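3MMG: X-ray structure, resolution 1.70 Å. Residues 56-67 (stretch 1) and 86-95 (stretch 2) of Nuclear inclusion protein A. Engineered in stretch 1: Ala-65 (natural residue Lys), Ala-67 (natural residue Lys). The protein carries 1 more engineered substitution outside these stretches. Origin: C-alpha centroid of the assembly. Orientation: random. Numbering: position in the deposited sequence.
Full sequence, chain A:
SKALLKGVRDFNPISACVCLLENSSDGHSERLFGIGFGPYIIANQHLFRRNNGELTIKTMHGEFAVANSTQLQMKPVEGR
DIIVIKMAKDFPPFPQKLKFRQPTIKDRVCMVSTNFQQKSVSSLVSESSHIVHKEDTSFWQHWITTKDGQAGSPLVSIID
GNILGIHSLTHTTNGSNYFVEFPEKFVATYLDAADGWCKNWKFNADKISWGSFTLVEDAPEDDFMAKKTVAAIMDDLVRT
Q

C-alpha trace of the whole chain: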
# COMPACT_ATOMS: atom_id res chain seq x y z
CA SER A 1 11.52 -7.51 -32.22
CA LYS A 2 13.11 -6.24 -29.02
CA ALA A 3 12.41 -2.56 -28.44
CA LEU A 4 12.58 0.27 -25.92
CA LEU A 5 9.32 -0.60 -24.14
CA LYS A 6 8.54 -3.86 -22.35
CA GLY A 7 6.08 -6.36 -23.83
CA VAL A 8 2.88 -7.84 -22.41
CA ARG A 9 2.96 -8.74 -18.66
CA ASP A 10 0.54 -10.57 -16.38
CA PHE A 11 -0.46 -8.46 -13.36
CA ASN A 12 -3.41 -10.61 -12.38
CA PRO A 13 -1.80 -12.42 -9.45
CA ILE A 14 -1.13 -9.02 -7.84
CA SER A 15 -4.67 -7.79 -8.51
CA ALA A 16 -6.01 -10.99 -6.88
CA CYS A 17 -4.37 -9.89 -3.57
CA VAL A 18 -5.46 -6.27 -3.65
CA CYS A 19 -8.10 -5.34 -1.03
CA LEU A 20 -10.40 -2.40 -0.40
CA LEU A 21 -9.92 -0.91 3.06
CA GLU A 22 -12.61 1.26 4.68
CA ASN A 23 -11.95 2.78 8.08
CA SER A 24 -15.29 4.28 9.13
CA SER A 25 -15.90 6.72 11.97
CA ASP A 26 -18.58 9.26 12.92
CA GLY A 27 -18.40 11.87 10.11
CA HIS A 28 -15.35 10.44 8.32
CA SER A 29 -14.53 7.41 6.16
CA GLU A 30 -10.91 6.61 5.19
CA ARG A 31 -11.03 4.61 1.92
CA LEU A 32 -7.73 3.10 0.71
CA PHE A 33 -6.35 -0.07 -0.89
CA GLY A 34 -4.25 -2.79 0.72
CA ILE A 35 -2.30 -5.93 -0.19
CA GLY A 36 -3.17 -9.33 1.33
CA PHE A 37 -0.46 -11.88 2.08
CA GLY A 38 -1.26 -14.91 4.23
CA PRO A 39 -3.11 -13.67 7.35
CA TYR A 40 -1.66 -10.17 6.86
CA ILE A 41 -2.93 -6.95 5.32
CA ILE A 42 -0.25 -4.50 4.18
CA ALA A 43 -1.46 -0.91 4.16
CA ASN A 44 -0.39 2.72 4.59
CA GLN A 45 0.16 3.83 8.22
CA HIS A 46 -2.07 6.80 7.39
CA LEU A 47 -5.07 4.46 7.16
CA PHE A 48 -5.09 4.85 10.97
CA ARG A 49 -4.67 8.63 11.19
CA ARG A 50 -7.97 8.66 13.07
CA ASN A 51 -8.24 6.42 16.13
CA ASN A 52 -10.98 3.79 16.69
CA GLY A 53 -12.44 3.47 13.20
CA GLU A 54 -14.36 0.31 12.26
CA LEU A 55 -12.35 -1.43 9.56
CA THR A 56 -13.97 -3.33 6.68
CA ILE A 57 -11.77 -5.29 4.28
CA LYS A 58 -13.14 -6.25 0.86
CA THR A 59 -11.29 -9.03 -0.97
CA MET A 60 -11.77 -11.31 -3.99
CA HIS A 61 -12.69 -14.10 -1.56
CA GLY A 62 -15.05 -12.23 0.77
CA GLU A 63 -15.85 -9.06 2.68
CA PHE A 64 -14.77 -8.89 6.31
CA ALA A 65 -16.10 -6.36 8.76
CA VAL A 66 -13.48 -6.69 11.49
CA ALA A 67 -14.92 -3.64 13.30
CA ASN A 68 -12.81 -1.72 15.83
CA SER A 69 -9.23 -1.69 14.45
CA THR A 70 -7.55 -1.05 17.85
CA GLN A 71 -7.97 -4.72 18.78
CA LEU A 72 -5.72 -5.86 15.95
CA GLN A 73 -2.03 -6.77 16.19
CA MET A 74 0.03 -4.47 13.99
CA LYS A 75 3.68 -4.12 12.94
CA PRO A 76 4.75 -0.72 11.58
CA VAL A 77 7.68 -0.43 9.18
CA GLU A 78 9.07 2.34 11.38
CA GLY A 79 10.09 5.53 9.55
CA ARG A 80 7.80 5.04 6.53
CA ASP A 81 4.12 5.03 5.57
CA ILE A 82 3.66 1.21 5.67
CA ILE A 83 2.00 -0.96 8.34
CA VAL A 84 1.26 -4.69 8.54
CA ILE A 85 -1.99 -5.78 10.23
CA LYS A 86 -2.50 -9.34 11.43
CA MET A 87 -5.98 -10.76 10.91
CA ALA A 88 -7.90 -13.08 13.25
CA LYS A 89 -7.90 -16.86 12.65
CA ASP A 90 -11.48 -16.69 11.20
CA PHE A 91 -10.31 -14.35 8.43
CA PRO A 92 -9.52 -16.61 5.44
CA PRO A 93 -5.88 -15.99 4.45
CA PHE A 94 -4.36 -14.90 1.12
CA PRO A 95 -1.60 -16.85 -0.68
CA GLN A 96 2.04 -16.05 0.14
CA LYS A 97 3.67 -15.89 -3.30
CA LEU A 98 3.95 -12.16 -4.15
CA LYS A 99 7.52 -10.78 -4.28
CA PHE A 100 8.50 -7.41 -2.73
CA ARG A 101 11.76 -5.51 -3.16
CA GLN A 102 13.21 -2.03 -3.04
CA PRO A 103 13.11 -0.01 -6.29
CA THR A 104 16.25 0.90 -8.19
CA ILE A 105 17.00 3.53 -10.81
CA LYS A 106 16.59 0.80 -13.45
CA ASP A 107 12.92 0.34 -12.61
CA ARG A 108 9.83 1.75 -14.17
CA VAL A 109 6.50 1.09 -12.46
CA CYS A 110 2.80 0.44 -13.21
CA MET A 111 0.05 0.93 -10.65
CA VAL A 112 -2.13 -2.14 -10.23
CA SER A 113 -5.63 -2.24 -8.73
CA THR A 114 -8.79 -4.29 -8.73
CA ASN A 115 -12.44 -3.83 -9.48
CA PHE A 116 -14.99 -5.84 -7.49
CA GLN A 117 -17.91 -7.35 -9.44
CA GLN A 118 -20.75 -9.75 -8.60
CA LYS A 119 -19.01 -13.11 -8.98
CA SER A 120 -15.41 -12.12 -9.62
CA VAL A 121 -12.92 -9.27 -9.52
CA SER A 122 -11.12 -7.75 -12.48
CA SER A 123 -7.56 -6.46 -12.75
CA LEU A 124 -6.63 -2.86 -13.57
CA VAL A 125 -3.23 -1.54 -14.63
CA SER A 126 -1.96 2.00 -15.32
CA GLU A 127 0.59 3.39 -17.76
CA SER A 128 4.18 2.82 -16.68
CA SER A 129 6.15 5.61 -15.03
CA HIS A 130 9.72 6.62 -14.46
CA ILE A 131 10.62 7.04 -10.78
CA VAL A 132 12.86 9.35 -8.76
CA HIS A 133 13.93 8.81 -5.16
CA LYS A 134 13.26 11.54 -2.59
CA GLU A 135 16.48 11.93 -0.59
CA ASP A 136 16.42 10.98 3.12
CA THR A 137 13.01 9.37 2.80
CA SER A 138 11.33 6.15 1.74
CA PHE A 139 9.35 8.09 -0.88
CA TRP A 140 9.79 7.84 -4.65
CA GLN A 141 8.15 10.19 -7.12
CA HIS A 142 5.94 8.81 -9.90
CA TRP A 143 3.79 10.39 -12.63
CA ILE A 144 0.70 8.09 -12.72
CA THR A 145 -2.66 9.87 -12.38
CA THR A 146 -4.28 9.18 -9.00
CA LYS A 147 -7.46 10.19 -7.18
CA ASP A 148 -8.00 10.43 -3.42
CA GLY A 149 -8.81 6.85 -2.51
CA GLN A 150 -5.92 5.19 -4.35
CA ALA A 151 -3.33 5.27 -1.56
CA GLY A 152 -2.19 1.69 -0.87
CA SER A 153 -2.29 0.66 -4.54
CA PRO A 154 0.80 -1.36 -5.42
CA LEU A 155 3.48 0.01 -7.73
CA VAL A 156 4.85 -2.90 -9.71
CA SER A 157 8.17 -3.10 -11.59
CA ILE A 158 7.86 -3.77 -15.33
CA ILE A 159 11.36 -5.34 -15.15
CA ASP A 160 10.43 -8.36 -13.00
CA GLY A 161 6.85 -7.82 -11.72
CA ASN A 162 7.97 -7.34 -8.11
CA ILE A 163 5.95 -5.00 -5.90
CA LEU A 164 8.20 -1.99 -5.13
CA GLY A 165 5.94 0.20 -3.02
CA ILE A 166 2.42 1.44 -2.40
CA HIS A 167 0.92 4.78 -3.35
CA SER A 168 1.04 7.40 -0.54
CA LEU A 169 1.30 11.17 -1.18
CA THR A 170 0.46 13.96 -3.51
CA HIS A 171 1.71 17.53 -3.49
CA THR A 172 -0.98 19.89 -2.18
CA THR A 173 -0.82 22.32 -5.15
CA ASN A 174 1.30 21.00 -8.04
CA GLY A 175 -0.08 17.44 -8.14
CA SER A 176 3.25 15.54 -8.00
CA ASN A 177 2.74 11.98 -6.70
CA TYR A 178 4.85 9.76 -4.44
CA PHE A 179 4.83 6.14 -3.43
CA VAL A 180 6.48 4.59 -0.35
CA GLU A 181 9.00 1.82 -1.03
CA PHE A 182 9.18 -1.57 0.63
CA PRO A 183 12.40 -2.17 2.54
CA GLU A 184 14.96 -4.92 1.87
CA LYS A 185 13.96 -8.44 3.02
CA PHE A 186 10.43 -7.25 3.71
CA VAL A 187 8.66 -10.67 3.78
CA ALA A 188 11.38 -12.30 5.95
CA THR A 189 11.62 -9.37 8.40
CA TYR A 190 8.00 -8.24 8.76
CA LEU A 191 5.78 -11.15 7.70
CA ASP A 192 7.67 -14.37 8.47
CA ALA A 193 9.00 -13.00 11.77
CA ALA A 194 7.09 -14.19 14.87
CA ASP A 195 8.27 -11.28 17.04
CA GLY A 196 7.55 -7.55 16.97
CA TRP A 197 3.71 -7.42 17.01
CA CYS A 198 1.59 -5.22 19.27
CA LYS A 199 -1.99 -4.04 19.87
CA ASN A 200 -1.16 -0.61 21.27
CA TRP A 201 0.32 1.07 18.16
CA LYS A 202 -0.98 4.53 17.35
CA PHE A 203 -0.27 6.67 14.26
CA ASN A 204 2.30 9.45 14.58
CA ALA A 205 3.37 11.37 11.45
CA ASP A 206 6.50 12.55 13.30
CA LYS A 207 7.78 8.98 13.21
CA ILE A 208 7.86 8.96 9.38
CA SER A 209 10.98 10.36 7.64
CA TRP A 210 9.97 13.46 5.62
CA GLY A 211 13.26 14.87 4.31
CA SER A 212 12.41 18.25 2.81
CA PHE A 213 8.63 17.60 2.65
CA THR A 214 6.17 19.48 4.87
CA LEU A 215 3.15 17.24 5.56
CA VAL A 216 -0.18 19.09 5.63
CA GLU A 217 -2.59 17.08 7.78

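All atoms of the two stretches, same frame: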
# COMPACT_ATOMS: atom_id res chain seq x y z
N THR A 56 -13.35 -2.31 7.54
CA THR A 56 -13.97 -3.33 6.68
C THR A 56 -12.99 -3.60 5.56
O THR A 56 -12.41 -2.65 4.99
CB THR A 56 -15.33 -2.87 6.13
OG1 THR A 56 -16.25 -2.71 7.22
CG2 THR A 56 -15.92 -3.93 5.17
N ILE A 57 -12.75 -4.88 5.27
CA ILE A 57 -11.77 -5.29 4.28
C ILE A 57 -12.49 -6.08 3.20
O ILE A 57 -13.01 -7.17 3.48
CB ILE A 57 -10.68 -6.15 4.93
CG1 ILE A 57 -10.05 -5.38 6.09
CG2 ILE A 57 -9.65 -6.61 3.87
CD1 ILE A 57 -9.99 -6.13 7.41
N LYS A 58 -12.51 -5.55 1.97
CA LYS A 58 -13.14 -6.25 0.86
C LYS A 58 -12.08 -6.93 0.01
O LYS A 58 -11.12 -6.29 -0.40
CB LYS A 58 -14.01 -5.35 0.00
CG LYS A 58 -14.83 -6.15 -1.03
CD LYS A 58 -15.91 -5.31 -1.68
CE LYS A 58 -16.82 -6.17 -2.56
NZ LYS A 58 -17.62 -7.22 -1.80
N THR A 59 -12.26 -8.23 -0.23
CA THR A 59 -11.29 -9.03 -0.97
C THR A 59 -11.98 -9.85 -2.07
O THR A 59 -13.19 -9.98 -2.08
CB THR A 59 -10.53 -10.01 -0.03
OG1 THR A 59 -11.34 -11.17 0.21
CG2 THR A 59 -10.19 -9.36 1.28
N MET A 60 -11.19 -10.47 -2.94
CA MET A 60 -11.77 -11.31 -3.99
C MET A 60 -12.47 -12.54 -3.43
O MET A 60 -13.30 -13.16 -4.15
CB MET A 60 -10.70 -11.74 -5.02
CG MET A 60 -9.68 -12.72 -4.54
SD MET A 60 -8.77 -13.50 -5.90
CE MET A 60 -9.87 -13.27 -7.25
N HIS A 61 -12.15 -12.89 -2.18
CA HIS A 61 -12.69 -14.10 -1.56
C HIS A 61 -13.61 -13.83 -0.36
O HIS A 61 -13.94 -14.75 0.41
CB HIS A 61 -11.59 -15.11 -1.22
CG HIS A 61 -10.57 -14.62 -0.22
ND1 HIS A 61 -9.50 -13.82 -0.56
CD2 HIS A 61 -10.44 -14.87 1.11
CE1 HIS A 61 -8.77 -13.57 0.51
NE2 HIS A 61 -9.31 -14.20 1.54
N GLY A 62 -14.01 -12.57 -0.20
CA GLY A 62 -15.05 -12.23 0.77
C GLY A 62 -14.89 -10.83 1.30
O GLY A 62 -13.90 -10.14 0.99
N GLU A 63 -15.86 -10.39 2.09
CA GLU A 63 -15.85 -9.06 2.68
C GLU A 63 -15.94 -9.21 4.20
O GLU A 63 -16.84 -9.86 4.72
CB GLU A 63 -17.03 -8.24 2.16
CG GLU A 63 -17.07 -6.81 2.72
CD GLU A 63 -18.14 -5.98 2.04
OE1 GLU A 63 -18.22 -6.00 0.78
OE2 GLU A 63 -18.91 -5.33 2.77
N PHE A 64 -15.00 -8.58 4.90
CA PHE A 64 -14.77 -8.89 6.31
C PHE A 64 -14.82 -7.63 7.13
O PHE A 64 -13.95 -6.75 7.02
CB PHE A 64 -13.44 -9.64 6.46
CG PHE A 64 -13.36 -10.86 5.57
CD1 PHE A 64 -12.56 -10.86 4.42
CD2 PHE A 64 -14.15 -11.97 5.83
CE1 PHE A 64 -12.53 -11.99 3.56
CE2 PHE A 64 -14.11 -13.08 5.00
CZ PHE A 64 -13.31 -13.09 3.87
N ALA A 65 -15.87 -7.53 7.94
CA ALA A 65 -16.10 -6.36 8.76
C ALA A 65 -15.51 -6.59 10.13
O ALA A 65 -16.22 -6.99 11.06
CB ALA A 65 -17.61 -6.05 8.83
N VAL A 66 -14.21 -6.34 10.26
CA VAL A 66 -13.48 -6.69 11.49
C VAL A 66 -13.84 -5.77 12.67
O VAL A 66 -13.57 -6.08 13.83
CB VAL A 66 -11.94 -6.80 11.26
CG1 VAL A 66 -11.63 -7.85 10.18
CG2 VAL A 66 -11.33 -5.48 10.86
N ALA A 67 -14.50 -4.66 12.34
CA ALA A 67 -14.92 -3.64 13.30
C ALA A 67 -13.74 -2.88 13.89
O ALA A 67 -12.80 -2.55 13.17
CB ALA A 67 -15.83 -4.21 14.38
N LYS A 86 -2.27 -7.90 11.38
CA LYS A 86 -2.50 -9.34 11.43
C LYS A 86 -4.00 -9.60 11.63
O LYS A 86 -4.62 -9.03 12.51
CB LYS A 86 -1.71 -10.01 12.56
CG LYS A 86 -1.67 -11.53 12.43
CD LYS A 86 -0.90 -12.19 13.56
CE LYS A 86 -0.86 -13.71 13.36
NZ LYS A 86 0.34 -14.32 14.04
N MET A 87 -4.56 -10.46 10.80
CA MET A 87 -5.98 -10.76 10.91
C MET A 87 -6.22 -11.92 11.88
O MET A 87 -5.34 -12.78 12.10
CB MET A 87 -6.53 -11.12 9.53
CG MET A 87 -6.48 -9.94 8.53
SD MET A 87 -7.67 -8.66 8.98
CE MET A 87 -6.59 -7.38 9.59
N ALA A 88 -7.44 -11.95 12.44
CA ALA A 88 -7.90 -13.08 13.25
C ALA A 88 -7.92 -14.44 12.51
O ALA A 88 -7.99 -14.51 11.28
CB ALA A 88 -9.30 -12.74 13.77
N LYS A 89 -7.93 -15.54 13.27
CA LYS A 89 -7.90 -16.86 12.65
C LYS A 89 -9.12 -17.14 11.74
O LYS A 89 -9.01 -17.89 10.76
CB LYS A 89 -7.72 -17.95 13.73
CG LYS A 89 -7.35 -19.32 13.16
CD LYS A 89 -6.98 -20.30 14.27
CE LYS A 89 -6.65 -21.66 13.65
NZ LYS A 89 -6.25 -22.67 14.67
N ASP A 90 -10.27 -16.51 12.03
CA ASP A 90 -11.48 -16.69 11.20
C ASP A 90 -11.49 -15.86 9.90
O ASP A 90 -12.45 -15.92 9.09
CB ASP A 90 -12.73 -16.43 12.03
CG ASP A 90 -13.03 -17.58 13.00
OD1 ASP A 90 -13.36 -18.68 12.52
OD2 ASP A 90 -12.90 -17.35 14.21
N PHE A 91 -10.45 -15.07 9.69
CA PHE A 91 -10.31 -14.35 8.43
C PHE A 91 -9.56 -15.30 7.50
O PHE A 91 -8.46 -15.72 7.84
CB PHE A 91 -9.47 -13.09 8.68
CG PHE A 91 -9.34 -12.19 7.48
CD1 PHE A 91 -10.02 -10.97 7.45
CD2 PHE A 91 -8.54 -12.55 6.40
CE1 PHE A 91 -9.89 -10.11 6.33
CE2 PHE A 91 -8.41 -11.72 5.27
CZ PHE A 91 -9.09 -10.50 5.25
N PRO A 92 -10.15 -15.66 6.34
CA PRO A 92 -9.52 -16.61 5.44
C PRO A 92 -8.27 -15.99 4.79
O PRO A 92 -8.36 -14.91 4.21
CB PRO A 92 -10.61 -16.89 4.39
CG PRO A 92 -11.45 -15.69 4.38
CD PRO A 92 -11.44 -15.16 5.80
N PRO A 93 -7.11 -16.63 4.94
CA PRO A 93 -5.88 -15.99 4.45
C PRO A 93 -5.69 -15.95 2.94
O PRO A 93 -6.31 -16.72 2.20
CB PRO A 93 -4.77 -16.84 5.05
CG PRO A 93 -5.38 -18.16 5.29
CD PRO A 93 -6.82 -17.90 5.63
N PHE A 94 -4.83 -15.02 2.51
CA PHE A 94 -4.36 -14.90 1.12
C PHE A 94 -3.20 -15.89 0.90
O PHE A 94 -2.62 -16.39 1.86
CB PHE A 94 -3.83 -13.48 0.93
CG PHE A 94 -4.89 -12.43 0.93
CD1 PHE A 94 -5.34 -11.87 2.14
CD2 PHE A 94 -5.44 -11.98 -0.27
CE1 PHE A 94 -6.31 -10.84 2.14
CE2 PHE A 94 -6.44 -10.97 -0.28
CZ PHE A 94 -6.87 -10.41 0.91
N PRO A 95 -2.84 -16.13 -0.38
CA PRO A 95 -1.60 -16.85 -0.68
C PRO A 95 -0.38 -16.04 -0.24
O PRO A 95 -0.52 -14.91 0.24
CB PRO A 95 -1.64 -17.02 -2.20
CG PRO A 95 -2.56 -16.00 -2.68
CD PRO A 95 -3.57 -15.77 -1.61

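Stretch 1 is a beta hairpin. Strand 56-59 turns through a type I beta turn from Thr-59 to Gly-62 and returns as strand 62-67, with the pairing fixed by reciprocal bonds between Ile-57 and Phe-64: N of Ile-57 to O of Phe-64 and N of Phe-64 to O of Ile-57, both 2.8 Å. At the turn, Thr-59 N donates to Gly-62 O at 2.8 Å, while the return bond from Gly-62 N to Thr-59 O, at 3.3 Å, is weak. The Thr-59 hydroxyl reinforces the bend: OG1 accepts from His-61 N at 3.1 Å and donates to Gly-62 O at 2.9 Å. Gly-62 sits at phi 151°, psi 174°, where a CB would jam against the preceding carbonyl oxygen and clash with Phe-64 CZ.

Stretch 2 has no strand to offer this hairpin. It is an irregular segment with its own type I turn from Ala-88 to Phe-91, closed by Phe-91 N to Ala-88 O at 3.0 Å. No backbone-to-backbone hydrogen bond joins the two stretches; the CA atoms of Phe-64 and Phe-91 are 7.4 Å apart, the CA atoms of His-61 and Pro-92 8.1 Å, and the CA atoms of Val-66 and Met-87 8.6 Å, and side chains fill the gap.

Alternation along the hairpin sorts those side chains. Ile-57, Thr-59, Phe-64 and Val-66 point toward stretch 2, whereas Lys-58 and Glu-63 point away and form a salt bridge on the other side, NZ of Lys-58 to OE1 of Glu-63 at 2.9 Å.

Phe-91 is the hub. Its CA-to-CB bond runs sideways, but with chi1 at t the ring end comes nearer to the hairpin. Phe-64 presents an edge to its face, with centroids 4.5 Å apart and planes at 50°; the closest atoms are Phe-64 CD1 and Phe-91 CE1, 3.4 Å apart. Ile-57 CD1 lies 4.1 Å from Phe-91 CE1 and 3.8 Å from Met-87 SD, so one methyl touches both an aromatic ring and a polarizable sulfur. Val-66 CG1 joins the same apolar cluster, 4.2 Å from Met-87 SD and at the edge of the Phe-91 ring.

Near the turn, Phe-64 CZ meets Pro-92 CG at 3.2 Å, a tight apolar contact. The one hydrogen bond between the stretches is here: His-61 NE2 donates to Pro-92 O (2.9 Å, 158°), a side chain bonding to a backbone carbonyl across the gap. The same imidazole turns its edge to the face of Phe-94, planes at 81°, with CE1 of His-61 3.6 Å from CE2 of Phe-94. Thr-59 CG2 packs 3.5 Å from Phe-94 CZ, so this threonine braces the turn with its hydroxyl and meets the aromatic ring with its methyl.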